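Local structure of protein ygiW (Escherichia coli, 1NNX) at residues R35-V40 against Q87-K92; N65-H70 against S96-V101; K71-V76 against K102-V107. The protein is of unknown function but is a periplasmic member of the bacterial OB-fold family. All coordinates share one frame; numbering follows the deposited sequence. Where two conformers were deposited one is given.

Contact 1. Residues R35-V40 against Q87-K92; sequences RDDTWV and QGEVDK
Trp39 lays one face of its indole over the backbone of Gln87 and Gly88, and this is where the packing is close. The CA of Gly88 stands 4.1 Å from the centroid of the six-membered ring of Trp39, a CH-pi contact 25° off the normal, while Gly88 O sits over the same face, nearer the rim. Chi1 of Trp39 (-177°) sets CG anti to the backbone N, beside the carbonyl carbon. OE2 of Glu89 lies at the indole edge, in the ring plane, 3.6 Å from CZ3 of Trp39. Beside the ring, Val40 and Gly88 form a hydrogen-bonded antiparallel pair: Val40 N donates to Gly88 O at 2.9 Å and Gly88 N returns a bond to Val40 O. Behind that pair, Val40 CG1 and Val90 CG2 meet in the interior.

Toward Asp36 the strand gives way to a loop and water enters. Lys92 N donates a nearly straight bond to Asp36 OD2 (2.8 Å), on its anti side, 30° out of the carboxylate plane. A water donates to both Asp36 OD2 and Asp91 OD1, bridging two carboxylate oxygens 3.5 Å apart and probably easing their repulsion. Within the loop, Thr38 OG1 holds Arg35 O at 2.7 Å, yet the buried Thr38 N has no partner.

Lys92 NZ is tied to Leu34 O, and Ser6 OG accepts from Trp39 N. Strand 84-93 lies between strands 38-51 and 96-106, with Lys102 also against Trp39 and Ile99 against Val40 and Val90, an antiparallel pairing that closes the OB-fold barrel.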
loop_
_atom_site.group_PDB
_atom_site.type_symbol
_atom_site.label_atom_id
_atom_site.label_comp_id
_atom_site.label_asym_id
_atom_site.label_seq_id
_atom_site.Cartn_x
_atom_site.Cartn_y
_atom_site.Cartn_z
ATOM N N ARG A 35 -10.239 -6.752 -6.571
ATOM C CA ARG A 35 -9.833 -8.117 -6.818
ATOM C C ARG A 35 -8.362 -8.345 -6.487
ATOM O O ARG A 35 -7.526 -7.429 -6.587
ATOM C CB ARG A 35 -10.095 -8.815 -8.168
ATOM C CG ARG A 35 -10.206 -10.407 -8.012
ATOM C CD ARG A 35 -10.961 -11.070 -9.165
ATOM N NE ARG A 35 -11.405 -12.429 -8.841
ATOM C CZ ARG A 35 -10.649 -13.353 -8.255
ATOM N NH1 ARG A 35 -11.157 -14.553 -8.015
ATOM N NH2 ARG A 35 -9.396 -13.089 -7.892
ATOM N N ASP A 36 -8.053 -9.578 -6.141
ATOM C CA ASP A 36 -6.687 -9.936 -5.907
ATOM C C ASP A 36 -5.891 -9.624 -7.183
ATOM O O ASP A 36 -6.370 -9.755 -8.308
ATOM C CB ASP A 36 -6.616 -11.419 -5.592
ATOM C CG ASP A 36 -5.223 -11.901 -5.463
ATOM O OD1 ASP A 36 -4.878 -12.877 -6.156
ATOM O OD2 ASP A 36 -4.462 -11.329 -4.665
ATOM N N ASP A 37 -4.637 -9.193 -6.991
ATOM C CA ASP A 37 -3.763 -8.875 -8.115
ATOM C C ASP A 37 -4.188 -7.680 -8.961
ATOM O O ASP A 37 -4.289 -7.735 -10.185
ATOM C CB ASP A 37 -3.541 -10.137 -9.005
ATOM C CG ASP A 37 -2.138 -10.207 -9.608
ATOM O OD1 ASP A 37 -2.019 -10.805 -10.711
ATOM O OD2 ASP A 37 -1.155 -9.665 -9.023
ATOM N N THR A 38 -4.451 -6.589 -8.273
ATOM C CA THR A 38 -4.826 -5.328 -8.874
ATOM C C THR A 38 -3.793 -4.280 -8.444
ATOM O O THR A 38 -3.586 -4.111 -7.246
ATOM C CB THR A 38 -6.220 -4.879 -8.371
ATOM O OG1 THR A 38 -7.201 -5.853 -8.760
ATOM C CG2 THR A 38 -6.585 -3.536 -8.968
ATOM N N TRP A 39 -3.263 -3.517 -9.400
ATOM C CA TRP A 39 -2.315 -2.435 -9.131
ATOM C C TRP A 39 -3.042 -1.214 -8.584
ATOM O O TRP A 39 -4.084 -0.769 -9.165
ATOM C CB TRP A 39 -1.596 -2.062 -10.420
ATOM C CG TRP A 39 -0.578 -1.025 -10.224
ATOM C CD1 TRP A 39 -0.702 0.294 -10.486
ATOM C CD2 TRP A 39 0.760 -1.230 -9.764
ATOM N NE1 TRP A 39 0.474 0.936 -10.204
ATOM C CE2 TRP A 39 1.391 0.029 -9.761
ATOM C CE3 TRP A 39 1.492 -2.358 -9.355
ATOM C CZ2 TRP A 39 2.741 0.204 -9.374
ATOM C CZ3 TRP A 39 2.870 -2.177 -8.952
ATOM C CH2 TRP A 39 3.447 -0.901 -8.974
ATOM N N VAL A 40 -2.549 -0.664 -7.483
ATOM C CA VAL A 40 -3.156 0.525 -6.854
ATOM C C VAL A 40 -2.093 1.511 -6.393
ATOM O O VAL A 40 -0.941 1.134 -6.135
ATOM C CB VAL A 40 -3.728 0.246 -5.330
ATOM C CG1 VAL A 40 -3.032 -0.857 -4.609
ATOM C CG2 VAL A 40 -3.296 1.427 -4.294
ATOM N N GLN A 87 2.696 2.486 -4.025
ATOM C CA GLN A 87 2.203 1.833 -5.222
ATOM C C GLN A 87 2.525 0.359 -5.081
ATOM O O GLN A 87 3.636 0.006 -4.636
ATOM C CB GLN A 87 2.839 2.393 -6.506
ATOM C CG GLN A 87 2.576 3.886 -6.680
ATOM C CD GLN A 87 3.064 4.449 -8.020
ATOM O OE1 GLN A 87 3.215 5.670 -8.167
ATOM N NE2 GLN A 87 3.291 3.588 -8.980
ATOM N N GLY A 88 1.599 -0.499 -5.462
ATOM C CA GLY A 88 1.824 -1.937 -5.384
ATOM C C GLY A 88 0.570 -2.672 -5.741
ATOM O O GLY A 88 -0.359 -2.074 -6.301
ATOM N N GLU A 89 0.538 -3.940 -5.407
ATOM C CA GLU A 89 -0.620 -4.790 -5.752
ATOM C C GLU A 89 -1.456 -5.179 -4.597
ATOM O O GLU A 89 -0.945 -5.500 -3.527
ATOM C CB GLU A 89 -0.168 -6.108 -6.374
ATOM C CG GLU A 89 0.716 -5.959 -7.595
ATOM C CD GLU A 89 2.168 -5.862 -7.285
ATOM O OE1 GLU A 89 2.554 -5.980 -6.104
ATOM O OE2 GLU A 89 2.926 -5.673 -8.251
ATOM N N VAL A 90 -2.768 -5.149 -4.820
ATOM C CA VAL A 90 -3.700 -5.649 -3.802
ATOM C C VAL A 90 -3.465 -7.176 -3.783
ATOM O O VAL A 90 -3.456 -7.816 -4.833
ATOM C CB VAL A 90 -5.193 -5.342 -4.218
ATOM C CG1 VAL A 90 -6.185 -6.160 -3.304
ATOM C CG2 VAL A 90 -5.479 -3.888 -3.999
ATOM N N ASP A 91 -3.191 -7.741 -2.607
ATOM C CA ASP A 91 -2.958 -9.191 -2.415
ATOM C C ASP A 91 -4.104 -9.604 -1.514
ATOM O O ASP A 91 -4.099 -9.338 -0.311
ATOM C CB ASP A 91 -1.640 -9.395 -1.641
ATOM C CG ASP A 91 -1.101 -10.790 -1.745
ATOM O OD1 ASP A 91 -1.762 -11.628 -2.380
ATOM O OD2 ASP A 91 0.002 -11.039 -1.198
ATOM N N LYS A 92 -5.062 -10.314 -2.087
ATOM C CA LYS A 92 -6.254 -10.679 -1.344
ATOM C C LYS A 92 -6.414 -12.143 -1.373
ATOM O O LYS A 92 -6.384 -12.761 -2.426
ATOM C CB LYS A 92 -7.476 -10.042 -1.996
ATOM C CG LYS A 92 -8.772 -10.174 -1.198
ATOM C CD LYS A 92 -9.972 -9.795 -2.060
ATOM C CE LYS A 92 -10.532 -8.437 -1.698
ATOM N NZ LYS A 92 -11.713 -8.073 -2.602
HETATM O O HOH W 1 -1.993 -11.303 -5.298
#

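Contact 2. Residues N65-H70 against S96-V101; sequences NVDIDH and SVEIDV
Val66 and Ile99 lie side by side and point the same way, CG1 of Val66 resting 3.8 Å from CB of Ile99. Val101 carries the apolar row onward: with its CG1 anti to the backbone N (chi1 178°), CG2 stands beside that N and touches both CB of Val66, at 3.8 Å, and CG1 of Ile68. Ile46, Ile86 and Tyr55 touch Val66 from other strands, while Val40 and Leu42 meet Ile99, so this face belongs to the interior of the barrel.

The two strands run parallel, and the hydrogen bonds step along them in register. Ile99 N donates to Asn65 O. Asp67 is then gripped on both backbone groups, its N giving a nearly straight bond to Ile99 O (2.8 Å) and its O taking Val101 N (2.9 Å). Where the ladder ends, one water donates to Asp67 O and Val101 O and accepts from Asp69 N, which extends the pairing by a step. At the far end, two more waters join Asn65 to Val97 O, one through Asn65 N and the other through Asn65 ND2.

On the face away from the core, Asp67, Glu98 and Asp100 gather, with Asp91 of the next strand near Glu98 and Asp100. The exact spacing within this acidic cluster is doubtful, since Glu98 and Asp100 both have alternate conformers.

The parallel pair is thus oily on one face and acidic on the other; the clustered carboxylates would probably make the outer face negative and could raise the proton affinity of some of them.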
loop_
_atom_site.group_PDB
_atom_site.type_symbol
_atom_site.label_atom_id
_atom_site.label_comp_id
_atom_site.label_asym_id
_atom_site.label_seq_id
_atom_site.Cartn_x
_atom_site.Cartn_y
_atom_site.Cartn_z
ATOM N N ASN A 65 -3.217 -3.359 5.935
ATOM C CA ASN A 65 -1.834 -3.781 6.178
ATOM C C ASN A 65 -1.063 -3.740 4.854
ATOM O O ASN A 65 -1.626 -4.056 3.812
ATOM C CB ASN A 65 -1.802 -5.221 6.744
ATOM C CG ASN A 65 -2.422 -5.307 8.112
ATOM O OD1 ASN A 65 -2.458 -4.318 8.867
ATOM N ND2 ASN A 65 -2.887 -6.522 8.469
ATOM N N VAL A 66 0.196 -3.335 4.919
ATOM C CA VAL A 66 1.035 -3.238 3.731
ATOM C C VAL A 66 2.379 -3.952 3.985
ATOM O O VAL A 66 2.941 -3.925 5.099
ATOM C CB VAL A 66 1.272 -1.774 3.296
ATOM C CG1 VAL A 66 -0.121 -1.088 3.005
ATOM C CG2 VAL A 66 2.001 -0.950 4.348
ATOM N N ASP A 67 2.842 -4.654 2.972
ATOM C CA ASP A 67 4.141 -5.366 3.062
ATOM C C ASP A 67 5.186 -4.538 2.352
ATOM O O ASP A 67 5.084 -4.328 1.153
ATOM C CB ASP A 67 4.009 -6.750 2.413
ATOM C CG ASP A 67 5.352 -7.535 2.329
ATOM O OD1 ASP A 67 5.268 -8.774 2.151
ATOM O OD2 ASP A 67 6.464 -6.952 2.410
ATOM N N ILE A 68 6.184 -4.074 3.100
ATOM C CA ILE A 68 7.266 -3.216 2.574
ATOM C C ILE A 68 8.613 -3.884 2.892
ATOM O O ILE A 68 8.988 -3.951 4.052
ATOM C CB ILE A 68 7.254 -1.856 3.223
ATOM C CG1 ILE A 68 5.877 -1.179 3.017
ATOM C CG2 ILE A 68 8.310 -1.017 2.591
ATOM C CD1 ILE A 68 5.667 0.108 3.797
ATOM N N ASP A 69 9.215 -4.435 1.860
ATOM C CA ASP A 69 10.550 -5.086 2.018
ATOM C C ASP A 69 11.546 -4.012 2.362
ATOM O O ASP A 69 11.451 -2.839 1.989
ATOM C CB ASP A 69 10.956 -5.732 0.705
ATOM C CG ASP A 69 12.265 -6.554 0.814
ATOM O OD1 ASP A 69 12.191 -7.742 1.230
ATOM O OD2 ASP A 69 13.359 -6.012 0.489
ATOM N N HIS A 70 12.586 -4.434 3.074
ATOM C CA HIS A 70 13.650 -3.546 3.476
ATOM C C HIS A 70 14.196 -2.706 2.251
ATOM O O HIS A 70 14.534 -1.515 2.379
ATOM C CB HIS A 70 14.957 -4.292 3.911
ATOM C CG HIS A 70 16.124 -3.392 4.259
ATOM N ND1 HIS A 70 16.242 -2.773 5.483
ATOM C CD2 HIS A 70 17.221 -3.039 3.547
ATOM C CE1 HIS A 70 17.359 -2.069 5.509
ATOM N NE2 HIS A 70 17.968 -2.212 4.344
ATOM N N SER A 96 -7.370 -12.472 4.154
ATOM C CA SER A 96 -6.655 -11.221 4.393
ATOM C C SER A 96 -6.594 -10.365 3.145
ATOM O O SER A 96 -6.790 -10.839 2.032
ATOM C CB SER A 96 -5.195 -11.527 4.821
ATOM O OG SER A 96 -4.446 -12.117 3.758
ATOM N N VAL A 97 -6.337 -9.068 3.348
ATOM C CA VAL A 97 -6.099 -8.222 2.185
ATOM C C VAL A 97 -4.902 -7.395 2.632
ATOM O O VAL A 97 -4.733 -7.054 3.849
ATOM C CB VAL A 97 -7.320 -7.366 1.784
ATOM C CG1 VAL A 97 -7.681 -6.365 2.876
ATOM C CG2 VAL A 97 -7.007 -6.615 0.474
ATOM N N GLU A 98 -3.959 -7.173 1.729
ATOM C CA GLU A 98 -2.791 -6.379 2.094
ATOM C C GLU A 98 -2.343 -5.766 0.752
ATOM O O GLU A 98 -2.800 -6.117 -0.334
ATOM C CB GLU A 98 -1.532 -7.234 2.426
ATOM C CG GLU A 98 -0.778 -8.009 1.224
ATOM C CD GLU A 98 0.313 -8.963 1.740
ATOM O OE1 GLU A 98 1.031 -9.562 0.911
ATOM O OE2 GLU A 98 0.440 -9.109 2.981
ATOM N N ILE A 99 -1.492 -4.788 0.841
ATOM C CA ILE A 99 -0.871 -4.233 -0.358
ATOM C C ILE A 99 0.596 -4.682 -0.392
ATOM O O ILE A 99 1.309 -4.501 0.617
ATOM C CB ILE A 99 -0.846 -2.682 -0.354
ATOM C CG1 ILE A 99 -2.250 -2.109 -0.142
ATOM C CG2 ILE A 99 -0.238 -2.173 -1.713
ATOM C CD1 ILE A 99 -3.213 -2.620 -1.217
ATOM N N ASP A 100 1.048 -5.262 -1.504
ATOM C CA ASP A 100 2.501 -5.643 -1.612
ATOM C C ASP A 100 3.113 -4.421 -2.239
ATOM O O ASP A 100 2.889 -4.169 -3.417
ATOM C CB ASP A 100 2.445 -6.891 -2.514
ATOM C CG ASP A 100 1.764 -8.112 -1.820
ATOM O OD1 ASP A 100 1.785 -8.204 -0.573
ATOM O OD2 ASP A 100 1.249 -8.960 -2.567
ATOM N N VAL A 101 3.895 -3.684 -1.465
ATOM C CA VAL A 101 4.402 -2.405 -1.938
ATOM C C VAL A 101 5.625 -2.466 -2.833
ATOM O O VAL A 101 6.674 -3.047 -2.438
ATOM C CB VAL A 101 4.657 -1.484 -0.712
ATOM C CG1 VAL A 101 5.237 -0.162 -1.180
ATOM C CG2 VAL A 101 3.328 -1.304 0.115
HETATM O O HOH W 2 -5.263 -5.446 5.962
HETATM O O HOH W 3 -3.714 -8.300 6.391
HETATM O O HOH W 4 7.765 -4.711 -0.625
#

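Contact 3. Residues K71-V76 against K102-V107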
loop_
_atom_site.group_PDB
_atom_site.type_symbol
_atom_site.label_atom_id
_atom_site.label_comp_id
_atom_site.label_asym_id
_atom_site.label_seq_id
_atom_site.Cartn_x
_atom_site.Cartn_y
_atom_site.Cartn_z
ATOM N N LYS A 71 14.293 -3.299 1.057
ATOM C CA LYS A 71 14.825 -2.570 -0.073
ATOM C C LYS A 71 13.970 -1.442 -0.610
ATOM O O LYS A 71 14.436 -0.632 -1.404
ATOM C CB LYS A 71 15.160 -3.521 -1.233
ATOM C CG LYS A 71 13.967 -4.205 -1.886
ATOM C CD LYS A 71 14.427 -5.122 -3.027
ATOM C CE LYS A 71 13.360 -5.263 -4.121
ATOM N NZ LYS A 71 13.957 -5.799 -5.406
ATOM N N ARG A 72 12.719 -1.333 -0.155
ATOM C CA ARG A 72 11.890 -0.245 -0.700
ATOM C C ARG A 72 12.180 1.127 -0.102
ATOM O O ARG A 72 11.900 2.154 -0.702
ATOM C CB ARG A 72 10.386 -0.545 -0.489
ATOM C CG ARG A 72 9.950 -1.854 -0.975
ATOM C CD ARG A 72 10.236 -1.990 -2.502
ATOM N NE ARG A 72 9.986 -3.363 -2.926
ATOM C CZ ARG A 72 10.311 -3.860 -4.113
ATOM N NH1 ARG A 72 10.906 -3.095 -5.017
ATOM N NH2 ARG A 72 10.034 -5.134 -4.394
ATOM N N TRP A 73 12.831 1.167 1.060
ATOM C CA TRP A 73 13.027 2.459 1.691
ATOM C C TRP A 73 13.973 3.397 0.945
ATOM O O TRP A 73 13.757 4.600 0.909
ATOM C CB TRP A 73 13.451 2.271 3.162
ATOM C CG TRP A 73 12.435 1.467 3.992
ATOM C CD1 TRP A 73 12.551 0.170 4.371
ATOM C CD2 TRP A 73 11.135 1.900 4.449
ATOM N NE1 TRP A 73 11.441 -0.236 5.032
ATOM C CE2 TRP A 73 10.542 0.801 5.100
ATOM C CE3 TRP A 73 10.422 3.106 4.381
ATOM C CZ2 TRP A 73 9.268 0.855 5.681
ATOM C CZ3 TRP A 73 9.134 3.161 4.973
ATOM C CH2 TRP A 73 8.570 2.045 5.608
ATOM N N ASN A 74 15.028 2.845 0.356
ATOM C CA ASN A 74 15.973 3.662 -0.391
ATOM C C ASN A 74 16.516 4.918 0.284
ATOM O O ASN A 74 16.557 5.984 -0.329
ATOM C CB ASN A 74 15.358 4.057 -1.741
ATOM C CG ASN A 74 15.161 2.861 -2.656
ATOM O OD1 ASN A 74 15.963 1.941 -2.648
ATOM N ND2 ASN A 74 14.109 2.880 -3.455
ATOM N N GLY A 75 16.937 4.798 1.541
ATOM C CA GLY A 75 17.499 5.947 2.243
ATOM C C GLY A 75 16.510 6.927 2.860
ATOM O O GLY A 75 16.906 7.841 3.614
ATOM N N VAL A 76 15.229 6.737 2.544
ATOM C CA VAL A 76 14.153 7.581 3.050
ATOM C C VAL A 76 13.668 7.116 4.416
ATOM O O VAL A 76 13.452 5.909 4.631
ATOM C CB VAL A 76 12.960 7.540 2.105
ATOM C CG1 VAL A 76 11.866 8.537 2.562
ATOM C CG2 VAL A 76 13.430 7.877 0.709
ATOM N N LYS A 102 5.527 -1.854 -4.013
ATOM C CA LYS A 102 6.711 -1.792 -4.912
ATOM C C LYS A 102 7.482 -0.502 -4.743
ATOM O O LYS A 102 8.674 -0.440 -5.030
ATOM C CB LYS A 102 6.279 -1.863 -6.382
ATOM C CG LYS A 102 5.857 -3.216 -6.840
ATOM C CD LYS A 102 7.119 -4.166 -6.912
ATOM C CE LYS A 102 6.821 -5.465 -7.634
ATOM N NZ LYS A 102 8.029 -6.411 -7.556
ATOM N N GLN A 103 6.824 0.555 -4.280
ATOM C CA GLN A 103 7.429 1.851 -4.166
ATOM C C GLN A 103 6.766 2.683 -3.094
ATOM O O GLN A 103 5.536 2.703 -2.968
ATOM C CB GLN A 103 7.608 2.658 -5.460
ATOM C CG GLN A 103 8.160 4.126 -5.291
ATOM C CD GLN A 103 8.746 4.734 -6.525
ATOM O OE1 GLN A 103 8.658 4.196 -7.608
ATOM N NE2 GLN A 103 9.376 5.886 -6.349
ATOM N N ILE A 104 7.563 3.374 -2.305
ATOM C CA ILE A 104 7.062 4.271 -1.306
ATOM C C ILE A 104 7.841 5.565 -1.448
ATOM O O ILE A 104 9.109 5.556 -1.542
ATOM C CB ILE A 104 7.169 3.661 0.130
ATOM C CG1 ILE A 104 6.589 4.671 1.118
ATOM C CG2 ILE A 104 8.668 3.256 0.466
ATOM C CD1 ILE A 104 6.310 4.071 2.473
ATOM N N ARG A 105 7.129 6.674 -1.504
ATOM C CA ARG A 105 7.773 7.991 -1.537
ATOM C C ARG A 105 7.053 9.001 -0.640
ATOM O O ARG A 105 5.853 8.930 -0.411
ATOM C CB ARG A 105 7.871 8.540 -2.960
ATOM C CG ARG A 105 6.609 8.650 -3.736
ATOM C CD ARG A 105 6.952 9.137 -5.176
ATOM N NE ARG A 105 7.542 10.475 -5.089
ATOM C CZ ARG A 105 6.872 11.603 -5.294
ATOM N NH1 ARG A 105 5.590 11.568 -5.632
ATOM N NH2 ARG A 105 7.462 12.774 -5.086
ATOM N N LYS A 106 7.806 9.926 -0.031
ATOM C CA LYS A 106 7.175 10.928 0.795
ATOM C C LYS A 106 6.524 12.016 -0.089
ATOM O O LYS A 106 6.996 12.346 -1.197
ATOM C CB LYS A 106 8.227 11.565 1.733
ATOM C CG LYS A 106 8.673 10.614 2.830
ATOM C CD LYS A 106 9.169 11.292 4.129
ATOM C CE LYS A 106 10.526 11.924 3.974
ATOM N NZ LYS A 106 11.204 11.911 5.304
ATOM N N VAL A 107 5.438 12.570 0.379
ATOM C CA VAL A 107 4.818 13.652 -0.376
ATOM C C VAL A 107 4.192 14.676 0.574
ATOM O O VAL A 107 4.618 14.824 1.729
ATOM C CB VAL A 107 3.779 13.169 -1.319
ATOM C CG1 VAL A 107 4.474 12.461 -2.435
ATOM C CG2 VAL A 107 2.764 12.285 -0.598
HETATM O O HOH W 5 10.409 2.731 -2.714
HETATM O O HOH W 6 11.936 5.479 -1.102
#
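Arg72 O receives a short bond of 2.6 Å from a water that in turn accepts Ile104 N at 2.9 Å, so a water links the loop to the strand here. The same carbonyl oxygen is touched by CG2 of Ile104 at 3.6 Å. A second water lies 2.9 Å from both Trp73 O and Ile104 O.

Around these waters the side chains supply the packing. Arg72 folds at chi2 (-59°), which turns CD back toward the strand, 3.4 Å from Lys102 O. Its guanidinium then runs beside the Lys102 chain, which comes over one face, while CE of Lys71 lies over the opposite one. The two positive ends, Arg72 NH2 and Lys102 NZ, stand 4.0 Å apart and presumably repel each other. Deeper in, CD1 of Ile104 meets CZ3 of Trp73, whose ring also packs edge-to-face with Tyr55. At the outer end CG1 of Val76 slides past Lys106, reaching its CG at 3.8 Å; Lys106 NZ goes on to bond Thr77 O.

The loop contains a type I' beta turn from Trp73 to Val76, closed by Val76 N to Trp73 O, with Asn74 and Gly75 at its central positions. Earlier in the strand, beside Arg72, the chain turns a corner at Lys102, and Lys102 and Gln103 both face Gln87 in a classic beta bulge. The whole is the loop joining the third and fourth strands of the OB fold, 62-67 and 84-93, packed on the last strand.

In the fold
Along the chain the segments interleave: 35-40, 65-70, 71-76, 87-92, 96-101 and 102-107, so every contact crosses the others. Contacts 2 and 3 follow each other on both sides and share strand 96-106, their centres about 13 Å apart; Ile68 packs on Trp73 where they meet. The centre of contact 1 is about 10 Å from that of contact 2 and about 18 Å from that of contact 3, and strand 84-93 binds it to both through backbone bonds to strand 96-106. Across the sheet the order is 38-51, 54-59, 62-67, 96-106, 84-93, the 1-2-3-5-4 topology of the OB fold. Contact 2 supplies its parallel pair, contact 1 its closure, contact 3 the loop from 62-67 toward 84-93.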